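Local coordinates for protein aerobactin synthase IucC (Klebsiella pneumoniae, PDB 6CN7) that probably catalyses the ATP-dependent attachment of a second N-acetyl-N-hydroxylysine to citryl-N-acetyl-N-hydroxylysine, completing the siderophore aerobactin, at residues A[320-325]-A[353-358]. The protein carries 5 engineered substitutions. Numbering follows the deposited sequence.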
# COMPACT_ATOMS: atom_id res chain seq x y z
N VAL A 320 15.04 26.64 25.35
CA VAL A 320 13.80 26.02 25.80
C VAL A 320 13.84 24.54 25.47
O VAL A 320 14.31 24.14 24.40
CB VAL A 320 12.57 26.69 25.15
CG1 VAL A 320 11.28 25.96 25.55
CG2 VAL A 320 12.49 28.16 25.52
N ILE A 321 13.33 23.73 26.39
CA ILE A 321 13.22 22.28 26.21
C ILE A 321 11.74 21.97 26.01
O ILE A 321 10.95 22.04 26.96
CB ILE A 321 13.79 21.52 27.41
CG1 ILE A 321 15.30 21.76 27.53
CG2 ILE A 321 13.49 20.03 27.30
CD1 ILE A 321 16.13 21.21 26.38
N LEU A 322 11.37 21.62 24.78
CA LEU A 322 10.00 21.19 24.50
C LEU A 322 9.82 19.76 24.99
O LEU A 322 10.61 18.87 24.64
CB LEU A 322 9.71 21.30 23.01
CG LEU A 322 9.75 22.73 22.45
CD1 LEU A 322 9.61 22.73 20.94
CD2 LEU A 322 8.68 23.59 23.08
N GLY A 323 8.79 19.53 25.80
CA GLY A 323 8.62 18.28 26.49
C GLY A 323 7.68 17.31 25.78
O GLY A 323 6.96 17.66 24.86
N GLU A 324 7.72 16.06 26.26
CA GLU A 324 6.82 14.99 25.81
C GLU A 324 5.93 14.60 26.98
O GLU A 324 6.29 13.70 27.76
CB GLU A 324 7.61 13.79 25.30
CG GLU A 324 8.39 14.06 24.02
CD GLU A 324 9.14 12.84 23.51
OE1 GLU A 324 9.14 11.81 24.22
OE2 GLU A 324 9.72 12.92 22.41
N PRO A 325 4.78 15.24 27.17
CA PRO A 325 3.97 14.96 28.37
C PRO A 325 3.29 13.60 28.35
O PRO A 325 3.02 13.05 29.43
CB PRO A 325 2.95 16.10 28.38
CG PRO A 325 2.87 16.55 26.96
CD PRO A 325 4.24 16.37 26.39
N TRP A 353 2.92 12.53 22.28
CA TRP A 353 2.46 13.91 22.25
C TRP A 353 3.62 14.83 22.60
O TRP A 353 4.29 14.63 23.61
CB TRP A 353 1.29 14.12 23.21
CG TRP A 353 0.07 13.35 22.82
CD1 TRP A 353 -0.27 12.09 23.22
CD2 TRP A 353 -0.98 13.79 21.95
NE1 TRP A 353 -1.47 11.72 22.65
CE2 TRP A 353 -1.92 12.74 21.87
CE3 TRP A 353 -1.22 14.96 21.23
CZ2 TRP A 353 -3.08 12.83 21.10
CZ3 TRP A 353 -2.37 15.05 20.46
CH2 TRP A 353 -3.28 13.99 20.40
N ARG A 354 3.85 15.83 21.76
CA ARG A 354 4.98 16.74 21.91
C ARG A 354 4.49 18.17 22.12
O ARG A 354 3.41 18.55 21.65
CB ARG A 354 5.89 16.71 20.68
CG ARG A 354 6.90 15.58 20.68
CD ARG A 354 7.91 15.81 19.58
NE ARG A 354 8.88 14.73 19.48
CZ ARG A 354 9.79 14.63 18.52
NH1 ARG A 354 10.64 13.62 18.50
NH2 ARG A 354 9.84 15.56 17.56
N GLU A 355 5.31 18.94 22.81
CA GLU A 355 5.01 20.34 23.09
C GLU A 355 5.29 21.19 21.86
O GLU A 355 6.41 21.18 21.34
CB GLU A 355 5.84 20.80 24.29
CG GLU A 355 5.24 21.94 25.07
CD GLU A 355 6.00 22.22 26.35
OE1 GLU A 355 6.92 21.43 26.67
OE2 GLU A 355 5.68 23.21 27.04
N ASN A 356 4.28 21.92 21.40
CA ASN A 356 4.42 22.83 20.27
C ASN A 356 5.11 24.11 20.73
O ASN A 356 4.86 24.59 21.84
CB ASN A 356 3.04 23.14 19.68
CG ASN A 356 3.11 24.04 18.45
OD1 ASN A 356 3.87 25.00 18.40
ND2 ASN A 356 2.28 23.73 17.46
N PRO A 357 5.99 24.69 19.90
CA PRO A 357 6.63 25.96 20.30
C PRO A 357 5.67 27.03 20.79
O PRO A 357 6.01 27.77 21.72
CB PRO A 357 7.35 26.39 19.02
CG PRO A 357 7.72 25.11 18.37
CD PRO A 357 6.61 24.14 18.68
N CYS A 358 4.47 27.12 20.20
CA CYS A 358 3.57 28.22 20.53
C CYS A 358 3.26 28.30 22.02
O CYS A 358 2.85 29.36 22.50
CB CYS A 358 2.26 28.08 19.75
SG CYS A 358 1.07 26.96 20.49
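G323 and E355 join two roughly antiparallel segments, 320-325 and 353-358, whose end-to-end directions differ by 148°, through a backbone bond from E355 N to G323 O (2.9 Å). The second link between this pair runs the other way and uses a side chain: G323 N donates to E355 OE1 at 2.8 Å, nearly straight at 164°, meeting the anti lone pair of the carboxylate. G323 is thus gripped at both its N-H and its C=O by one residue. With CG anti to the backbone N (chi1 -154°) and the chain extended beyond, the carboxylate of E355 is carried across to this N-H. Its other oxygen, OE2, accepts a hydrogen bond from W360 NE1. The carbonyl oxygen of E355 points into the isobutyl group of L322, nearest to CD1 at 3.6 Å, and the same methyl meets P357 CG at 4.0 Å where the two side chains cross. Further along, E324 and R354 run side by side in the same direction, and E324 OE2 approaches the guanidinium at its edge in a long salt bridge to R354 NE (3.5 Å). The stronger partner of R354 is D444, whose OD1 forms a salt bridge with NH1; the like-charged K275 also lies near NH1. W353 O receives a CA-H...O contact from E324 and abuts P325 CD (3.3 Å). Residues 322-325 carry the chain from the mixed sheet, where strand 320-321 runs parallel to 436-442, into the antiparallel sheet as strand 326-330, and the G323-E355 pair ties this link to the end of neighbouring strand 350-355, beside helix 291-310.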